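Local coordinates for protein flavodoxin (Methanosarcina acetivorans C2A, PDB 5WID) that binds flavin mononucleotide non-covalently and, as a member of the flavodoxin family, probably serves as a carrier of electrons between redox partners, at residues L8-T14 with G54-F58; L42-K46 with T73-S77; A86-W92 with P114-H120. All coordinates share one frame; numbering follows the deposited sequence.

Overall arrangement
All three contacts belong to one flavodoxin-like domain. Interactions 1 and 3 lie on the FMN side, their centres about 9 Å apart, and touch both through the neighbouring strands 50-58 and 83-90 (Ser55 N probably bonds to Phe87 O) and from helix 13-27 (Thr14 OG1 to Ser89 N). Interaction 1 is mostly buried and rich in hydroxyls and amides turned to the phosphate. Interaction 3, partly buried, is a ladder of backbone bonds running out to the flavin. Interaction 2 joins two helices, with centres about 21 and 24 Å from those of interactions 1 and 3. It has no direct hydrogen bond between its segments and rests on aliphatic packing of leucines with Thr73 and Ser77, with a water nearby.

Interaction 1. Residues L8-T14 with G54-F58; sequences LSTSGNT and GSSTF. With FMN (flavin mononucleotide), chain D.
Thr10 reaches from the 8-14 loop to Ser56 and Phe58 while holding the FMN phosphate. Its CB already lies near FMN O2P and the rim of the Phe58 ring. There it forks: OG1 gives a 2.7 Å hydrogen bond to FMN O2P and sits 3.5 Å from Phe58 CZ, approaching the ring obliquely, whereas the methyl CG2 packs against Phe58 CZ and Ser56 OG. Because OG1 stands between the backbone N and the carbonyl carbon (chi1 68°), it can bond the same oxygen as its own amide, Thr10 N, which donates almost straight to FMN O2P. Ser56 OG adds a third grip on FMN O2P at 2.7 Å, brought from the other segment. This is the phosphate-binding loop of the flavodoxin fold, running from the end of strand 2-8 into helix 13-27, with Gly12 at the N-cap. Ser9 OG donates to FMN O1P and accepts from Gly12 N, an ST motif; Thr14 N and Thr14 OG1 bind FMN O1P as well. FMN O3P is held by Ser11 OG and by the amides of Ser11 and Asn13, while Asn13 ND2 donates to the ribityl hydroxyl O4' of FMN. At the end of strand 2-8, Leu8 N donates to Gly54 O at 2.9 Å; from the start of helix 13-27, Thr14 CG2 packs on the backbone at Ser55 N, 3.7 Å away. The Phe58 ring lays one face against the dimethylbenzene end of the flavin, with FMN C8 3.5 Å above its plane and offset toward the rim. Replacing Phe58 by an alanine would probably take the aromatic cover from one face of that end of the flavin and leave the Thr10 methyl without its ring neighbour. Ser55 OG turns back along its own segment, donating in the carbonyl plane to a lone pair of Ser56 O.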
# COMPACT_ATOMS: atom_id res chain seq x y z
N LEU A 8 -7.18 -1.72 -3.19
CA LEU A 8 -8.55 -2.16 -3.43
C LEU A 8 -9.46 -1.35 -2.53
O LEU A 8 -9.18 -1.23 -1.33
CB LEU A 8 -8.73 -3.66 -3.13
CG LEU A 8 -10.11 -4.24 -3.48
CD1 LEU A 8 -9.99 -5.72 -3.88
CD2 LEU A 8 -11.07 -4.10 -2.29
N SER A 9 -10.56 -0.83 -3.08
CA SER A 9 -11.48 -0.05 -2.28
C SER A 9 -12.90 -0.28 -2.77
O SER A 9 -13.13 -0.25 -3.98
CB SER A 9 -11.11 1.45 -2.35
OG SER A 9 -11.91 2.22 -1.47
N THR A 10 -13.84 -0.48 -1.84
CA THR A 10 -15.24 -0.74 -2.20
C THR A 10 -16.12 0.50 -2.12
O THR A 10 -17.13 0.58 -2.83
CB THR A 10 -15.85 -1.83 -1.31
OG1 THR A 10 -15.99 -1.36 0.04
CG2 THR A 10 -14.98 -3.10 -1.32
N SER A 11 -15.77 1.48 -1.29
CA SER A 11 -16.57 2.68 -1.14
C SER A 11 -15.73 3.95 -1.18
O SER A 11 -16.28 5.04 -0.99
CB SER A 11 -17.38 2.64 0.17
OG SER A 11 -16.59 3.00 1.32
N GLY A 12 -14.41 3.84 -1.39
CA GLY A 12 -13.55 5.00 -1.53
C GLY A 12 -12.62 5.28 -0.37
O GLY A 12 -11.74 6.13 -0.50
N ASN A 13 -12.76 4.59 0.76
CA ASN A 13 -11.99 4.99 1.94
C ASN A 13 -10.52 4.61 1.79
O ASN A 13 -9.63 5.45 2.01
CB ASN A 13 -12.60 4.38 3.20
CG ASN A 13 -13.97 4.97 3.53
OD1 ASN A 13 -14.27 6.13 3.16
ND2 ASN A 13 -14.81 4.19 4.21
N THR A 14 -10.23 3.36 1.42
CA THR A 14 -8.85 2.97 1.16
C THR A 14 -8.27 3.72 -0.03
O THR A 14 -7.07 4.03 -0.05
CB THR A 14 -8.77 1.45 0.97
OG1 THR A 14 -9.35 0.82 2.12
CG2 THR A 14 -7.32 0.95 0.78
N GLY A 54 -2.82 -1.61 -0.26
CA GLY A 54 -3.91 -1.34 0.65
C GLY A 54 -5.19 -2.05 0.26
O GLY A 54 -5.50 -2.22 -0.91
N SER A 55 -5.94 -2.46 1.29
CA SER A 55 -7.26 -3.05 1.09
C SER A 55 -8.11 -2.77 2.31
O SER A 55 -7.61 -2.73 3.43
CB SER A 55 -7.18 -4.58 0.87
OG SER A 55 -8.48 -5.13 0.75
N SER A 56 -9.42 -2.65 2.08
CA SER A 56 -10.31 -2.66 3.23
C SER A 56 -10.44 -4.09 3.76
O SER A 56 -9.94 -5.05 3.17
CB SER A 56 -11.67 -2.07 2.85
OG SER A 56 -12.16 -2.65 1.65
N THR A 57 -11.08 -4.21 4.92
CA THR A 57 -11.30 -5.49 5.57
C THR A 57 -12.77 -5.87 5.38
O THR A 57 -13.66 -5.12 5.78
CB THR A 57 -10.97 -5.43 7.07
OG1 THR A 57 -9.59 -5.06 7.27
CG2 THR A 57 -11.26 -6.77 7.75
N PHE A 58 -13.01 -7.02 4.76
CA PHE A 58 -14.35 -7.59 4.66
C PHE A 58 -14.31 -8.98 5.27
O PHE A 58 -13.51 -9.82 4.84
CB PHE A 58 -14.82 -7.69 3.20
CG PHE A 58 -15.56 -6.49 2.70
CD1 PHE A 58 -15.03 -5.21 2.82
CD2 PHE A 58 -16.80 -6.63 2.09
CE1 PHE A 58 -15.72 -4.10 2.34
CE2 PHE A 58 -17.49 -5.53 1.61
CZ PHE A 58 -16.96 -4.27 1.73
N1 FMN D . -14.55 -4.04 8.78
C2 FMN D . -13.78 -4.79 9.63
O2 FMN D . -12.94 -4.23 10.35
N3 FMN D . -13.94 -6.17 9.69
C4 FMN D . -14.85 -6.81 8.89
O4 FMN D . -14.94 -8.04 8.97
C4A FMN D . -15.64 -6.05 8.03
N5 FMN D . -16.58 -6.65 7.22
C5A FMN D . -17.36 -5.88 6.38
C6 FMN D . -18.32 -6.51 5.58
C7 FMN D . -19.10 -5.76 4.72
C7M FMN D . -20.12 -6.47 3.87
C8 FMN D . -18.96 -4.38 4.67
C8M FMN D . -19.82 -3.55 3.75
C9 FMN D . -18.01 -3.74 5.47
C9A FMN D . -17.21 -4.50 6.33
N10 FMN D . -16.26 -3.89 7.13
C10 FMN D . -15.49 -4.66 7.98
C1' FMN D . -16.09 -2.40 7.11
C2' FMN D . -15.21 -1.88 5.97
O2' FMN D . -13.88 -2.38 6.03
C3' FMN D . -15.19 -0.36 6.11
O3' FMN D . -16.47 0.14 5.81
C4' FMN D . -14.13 0.33 5.24
O4' FMN D . -14.13 1.70 5.59
C5' FMN D . -14.37 0.17 3.74
O5' FMN D . -13.27 0.77 3.08
P FMN D . -13.24 0.87 1.47
O1P FMN D . -11.82 1.20 1.09
O2P FMN D . -13.64 -0.48 0.91
O3P FMN D . -14.19 1.95 1.05

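Interaction 2. Residues L42-K46 with T73-S77; sequences LDELK and TLVAS
Thr73 opens the contact with its methyl, CG2, which meets Leu45 CD1 at 3.9 Å; the two side chains cross at about a right angle. Its carbonyl oxygen is touched from the same helix, 42-47, by Leu42 CD1, 3.5 Å from Thr73 O. Leu74 starts out away from that helix, yet with CG anti to the backbone N (chi1 -175°) its CD1 returns to lie 4.1 Å from Leu45 CD1. Ala76 offers its CB to Leu42 CD1, and its carbonyl oxygen lies near Lys46 CE, one bond short of the ammonium of a chain that runs past it extended. Ser77 closes the segment and is buried: its CB sits 3.6 Å from Leu45 CB and also meets Leu42 CD1, while Ser77 O lies alongside Lys46 CG. The hydroxyl is turned back onto the last turn of the preceding helix, 64-76, where Ser77 OG donates to Leu74 O at 2.7 Å. Leu74 O also accepts from Ser77 N, so two donors from one residue grip this carbonyl. A water 2.8 Å from Ser77 O may also make a weak bond to Leu45 O. Beneath, Leu45 and Leu74 both rest on Ile51 of strand 50-58, an example of two helices packed side by side on one face of the central, mainly parallel sheet, as in the three-layer alpha/beta/alpha sandwich of flavodoxins.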
# COMPACT_ATOMS: atom_id res chain seq x y z
N LEU A 42 2.12 -5.83 -14.34
CA LEU A 42 3.26 -6.51 -13.72
C LEU A 42 4.54 -5.69 -13.85
O LEU A 42 5.29 -5.54 -12.88
CB LEU A 42 3.43 -7.89 -14.36
CG LEU A 42 4.58 -8.73 -13.81
CD1 LEU A 42 4.38 -8.98 -12.33
CD2 LEU A 42 4.73 -10.04 -14.59
N ASP A 43 4.80 -5.15 -15.04
CA ASP A 43 6.02 -4.37 -15.24
C ASP A 43 6.09 -3.15 -14.33
O ASP A 43 7.18 -2.72 -13.95
CB ASP A 43 6.14 -3.90 -16.70
CG ASP A 43 6.59 -5.01 -17.63
OD1 ASP A 43 6.35 -4.88 -18.85
OD2 ASP A 43 7.18 -6.00 -17.15
N GLU A 44 4.94 -2.56 -13.99
CA GLU A 44 4.95 -1.40 -13.10
C GLU A 44 5.40 -1.80 -11.69
O GLU A 44 6.09 -1.02 -11.02
CB GLU A 44 3.57 -0.75 -13.07
CG GLU A 44 3.23 -0.10 -14.41
CD GLU A 44 1.81 0.43 -14.50
OE1 GLU A 44 0.88 -0.23 -13.98
OE2 GLU A 44 1.63 1.50 -15.12
N LEU A 45 5.02 -2.99 -11.24
CA LEU A 45 5.51 -3.49 -9.95
C LEU A 45 7.01 -3.78 -10.02
O LEU A 45 7.75 -3.42 -9.10
CB LEU A 45 4.74 -4.76 -9.56
CG LEU A 45 3.25 -4.60 -9.23
CD1 LEU A 45 2.63 -5.96 -8.93
CD2 LEU A 45 3.05 -3.65 -8.08
N LYS A 46 7.46 -4.43 -11.10
CA LYS A 46 8.88 -4.74 -11.25
C LYS A 46 9.72 -3.47 -11.27
O LYS A 46 10.84 -3.46 -10.74
CB LYS A 46 9.11 -5.53 -12.54
CG LYS A 46 8.50 -6.93 -12.55
CD LYS A 46 8.61 -7.54 -13.95
CE LYS A 46 8.38 -9.04 -13.93
NZ LYS A 46 8.66 -9.66 -15.27
N THR A 73 0.17 -11.90 -8.73
CA THR A 73 0.86 -10.84 -9.46
C THR A 73 2.03 -10.27 -8.67
O THR A 73 3.13 -10.10 -9.22
CB THR A 73 -0.13 -9.72 -9.82
OG1 THR A 73 -1.22 -10.29 -10.54
CG2 THR A 73 0.54 -8.68 -10.70
N LEU A 74 1.83 -9.94 -7.40
CA LEU A 74 2.92 -9.35 -6.63
C LEU A 74 4.08 -10.34 -6.46
O LEU A 74 5.25 -9.96 -6.60
CB LEU A 74 2.42 -8.87 -5.26
CG LEU A 74 3.45 -8.13 -4.40
CD1 LEU A 74 3.98 -6.88 -5.13
CD2 LEU A 74 2.86 -7.74 -3.03
N VAL A 75 3.77 -11.61 -6.18
CA VAL A 75 4.83 -12.62 -6.09
C VAL A 75 5.58 -12.71 -7.41
O VAL A 75 6.81 -12.82 -7.43
CB VAL A 75 4.24 -13.98 -5.68
CG1 VAL A 75 5.30 -15.07 -5.79
CG2 VAL A 75 3.71 -13.92 -4.26
N ALA A 76 4.87 -12.64 -8.54
CA ALA A 76 5.51 -12.78 -9.85
C ALA A 76 6.40 -11.59 -10.19
O ALA A 76 7.24 -11.71 -11.10
CB ALA A 76 4.46 -12.95 -10.95
N SER A 77 6.24 -10.46 -9.51
CA SER A 77 7.05 -9.28 -9.78
C SER A 77 8.43 -9.34 -9.13
O SER A 77 9.20 -8.38 -9.27
CB SER A 77 6.30 -8.02 -9.31
OG SER A 77 6.35 -7.87 -7.90
O HOH W 1 8.67 -6.32 -7.50

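Interaction 3. Residues A86-W92 with P114-H120; sequences AFGSYGW and PVLRILH. With FMN (flavin mononucleotide), chain D.
Ala86 O accepts from Leu116 N at 3.0 Å to begin a parallel ladder that continues through Gly88 N to Leu116 O, Ile118 N to Gly88 O and Tyr90 N to Ile118 O. In the last rung His120 N donates a hydrogen bond to Tyr90 O at 2.9 Å. At the other end a water accepts from Ala86 N and donates to Pro114 O. Ser89 OG is engaged twice, donating to His120 O (2.7 Å) and accepting from FMN O4'; OG anti to the backbone N (chi1 177°) sets it between the two. Beyond the ladder the amides turn to the flavin: Trp92 N donates to FMN O2 and Gly91 N is shared between FMN N1 and FMN O2, while the Trp92 ring stacks its face over the pyrimidine part. The Tyr90 ring is sandwiched, with Leu119 CD2 3.7 Å from its centroid on one face and Arg117 CD over the opposite one, both as CH-pi contacts. Arg117 NH1 is hydrogen-bonded to Gly94 O. The two strands and helix 96-106 form a beta-alpha-beta unit, the helix packing on Ala86 and Val115; helix 124-143 meets Leu116 and Ile118, and strand 50-58 continues the sheet at Phe87.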
# COMPACT_ATOMS: atom_id res chain seq x y z
N ALA A 86 1.97 -1.31 4.05
CA ALA A 86 0.65 -1.92 4.08
C ALA A 86 -0.33 -0.96 4.74
O ALA A 86 0.01 -0.32 5.74
CB ALA A 86 0.69 -3.27 4.85
N PHE A 87 -1.56 -0.88 4.20
CA PHE A 87 -2.53 0.06 4.75
C PHE A 87 -3.95 -0.38 4.41
O PHE A 87 -4.17 -1.31 3.63
CB PHE A 87 -2.29 1.50 4.24
CG PHE A 87 -2.51 1.67 2.74
CD1 PHE A 87 -1.53 1.31 1.84
CD2 PHE A 87 -3.69 2.24 2.26
CE1 PHE A 87 -1.71 1.47 0.46
CE2 PHE A 87 -3.89 2.42 0.90
CZ PHE A 87 -2.91 2.03 -0.01
N GLY A 88 -4.92 0.31 5.01
CA GLY A 88 -6.31 0.09 4.64
C GLY A 88 -7.32 0.70 5.59
O GLY A 88 -6.99 1.03 6.73
N SER A 89 -8.57 0.83 5.15
CA SER A 89 -9.66 1.31 6.00
C SER A 89 -10.46 0.11 6.50
O SER A 89 -10.51 -0.93 5.84
CB SER A 89 -10.56 2.27 5.22
OG SER A 89 -11.66 2.71 5.98
N TYR A 90 -11.08 0.26 7.66
CA TYR A 90 -11.79 -0.87 8.26
C TYR A 90 -12.90 -0.36 9.16
O TYR A 90 -12.97 0.83 9.47
CB TYR A 90 -10.83 -1.78 9.03
CG TYR A 90 -10.34 -1.22 10.35
CD1 TYR A 90 -9.42 -0.16 10.39
CD2 TYR A 90 -10.78 -1.74 11.56
CE1 TYR A 90 -8.96 0.34 11.60
CE2 TYR A 90 -10.31 -1.26 12.78
CZ TYR A 90 -9.41 -0.21 12.80
OH TYR A 90 -8.96 0.28 14.00
N GLY A 91 -13.76 -1.28 9.60
CA GLY A 91 -14.90 -0.92 10.42
C GLY A 91 -14.83 -1.32 11.88
O GLY A 91 -15.44 -0.65 12.72
N TRP A 92 -14.15 -2.42 12.22
CA TRP A 92 -14.01 -2.75 13.64
C TRP A 92 -12.88 -3.72 13.94
O TRP A 92 -12.21 -3.57 14.97
CB TRP A 92 -15.33 -3.31 14.20
CG TRP A 92 -15.77 -4.67 13.74
CD1 TRP A 92 -15.59 -5.86 14.39
CD2 TRP A 92 -16.51 -4.97 12.55
NE1 TRP A 92 -16.16 -6.89 13.67
CE2 TRP A 92 -16.73 -6.37 12.54
CE3 TRP A 92 -17.01 -4.20 11.50
CZ2 TRP A 92 -17.42 -7.00 11.51
CZ3 TRP A 92 -17.70 -4.83 10.47
CH2 TRP A 92 -17.89 -6.22 10.49
N PRO A 114 4.88 2.63 9.92
CA PRO A 114 3.78 1.84 10.48
C PRO A 114 2.95 1.14 9.41
O PRO A 114 2.74 1.71 8.33
CB PRO A 114 2.93 2.89 11.18
CG PRO A 114 3.07 4.09 10.29
CD PRO A 114 4.51 4.06 9.79
N VAL A 115 2.48 -0.06 9.72
CA VAL A 115 1.31 -0.61 9.04
C VAL A 115 0.12 0.25 9.46
O VAL A 115 -0.15 0.40 10.65
CB VAL A 115 1.11 -2.08 9.41
CG1 VAL A 115 -0.22 -2.64 8.88
CG2 VAL A 115 2.30 -2.91 8.92
N LEU A 116 -0.58 0.84 8.48
CA LEU A 116 -1.50 1.94 8.76
C LEU A 116 -2.94 1.53 8.46
O LEU A 116 -3.30 1.35 7.30
CB LEU A 116 -1.12 3.17 7.93
CG LEU A 116 -2.00 4.41 8.16
CD1 LEU A 116 -2.03 4.83 9.63
CD2 LEU A 116 -1.51 5.56 7.27
N ARG A 117 -3.77 1.42 9.49
CA ARG A 117 -5.19 1.19 9.28
C ARG A 117 -5.98 2.33 9.91
O ARG A 117 -5.57 2.91 10.92
CB ARG A 117 -5.64 -0.17 9.84
CG ARG A 117 -5.37 -0.35 11.29
CD ARG A 117 -5.81 -1.73 11.79
NE ARG A 117 -5.54 -1.84 13.22
CZ ARG A 117 -5.54 -2.98 13.89
NH1 ARG A 117 -5.80 -4.13 13.26
NH2 ARG A 117 -5.27 -2.97 15.19
N ILE A 118 -7.11 2.68 9.29
CA ILE A 118 -7.90 3.83 9.68
C ILE A 118 -9.37 3.45 9.69
O ILE A 118 -9.89 2.95 8.68
CB ILE A 118 -7.69 5.02 8.72
CG1 ILE A 118 -6.24 5.51 8.79
CG2 ILE A 118 -8.63 6.18 9.09
CD1 ILE A 118 -5.93 6.27 10.05
N LEU A 119 -10.06 3.73 10.79
CA LEU A 119 -11.49 3.42 10.89
C LEU A 119 -12.33 4.30 9.97
O LEU A 119 -12.18 5.53 9.95
CB LEU A 119 -11.96 3.61 12.34
CG LEU A 119 -11.64 2.47 13.30
CD1 LEU A 119 -11.72 2.99 14.72
CD2 LEU A 119 -12.62 1.32 13.08
N HIS A 120 -13.22 3.66 9.21
CA HIS A 120 -14.30 4.31 8.44
C HIS A 120 -13.70 5.35 7.48
O HIS A 120 -12.64 5.11 6.88
CB HIS A 120 -15.33 4.89 9.40
CG HIS A 120 -15.80 3.92 10.43
ND1 HIS A 120 -16.36 2.70 10.11
CD2 HIS A 120 -15.80 3.98 11.79
CE1 HIS A 120 -16.69 2.06 11.22
NE2 HIS A 120 -16.36 2.81 12.25
N1 FMN D . -14.55 -4.04 8.78
C2 FMN D . -13.78 -4.79 9.63
O2 FMN D . -12.94 -4.23 10.35
N3 FMN D . -13.94 -6.17 9.69
C4 FMN D . -14.85 -6.81 8.89
O4 FMN D . -14.94 -8.04 8.97
C4A FMN D . -15.64 -6.05 8.03
N5 FMN D . -16.58 -6.65 7.22
C5A FMN D . -17.36 -5.88 6.38
C6 FMN D . -18.32 -6.51 5.58
C7 FMN D . -19.10 -5.76 4.72
C7M FMN D . -20.12 -6.47 3.87
C8 FMN D . -18.96 -4.38 4.67
C8M FMN D . -19.82 -3.55 3.75
C9 FMN D . -18.01 -3.74 5.47
C9A FMN D . -17.21 -4.50 6.33
N10 FMN D . -16.26 -3.89 7.13
C10 FMN D . -15.49 -4.66 7.98
C1' FMN D . -16.09 -2.40 7.11
C2' FMN D . -15.21 -1.88 5.97
O2' FMN D . -13.88 -2.38 6.03
C3' FMN D . -15.19 -0.36 6.11
O3' FMN D . -16.47 0.14 5.81
C4' FMN D . -14.13 0.33 5.24
O4' FMN D . -14.13 1.70 5.59
C5' FMN D . -14.37 0.17 3.74
O5' FMN D . -13.27 0.77 3.08
P FMN D . -13.24 0.87 1.47
O1P FMN D . -11.82 1.20 1.09
O2P FMN D . -13.64 -0.48 0.91
O3P FMN D . -14.19 1.95 1.05
O HOH W 2 3.50 -0.16 6.23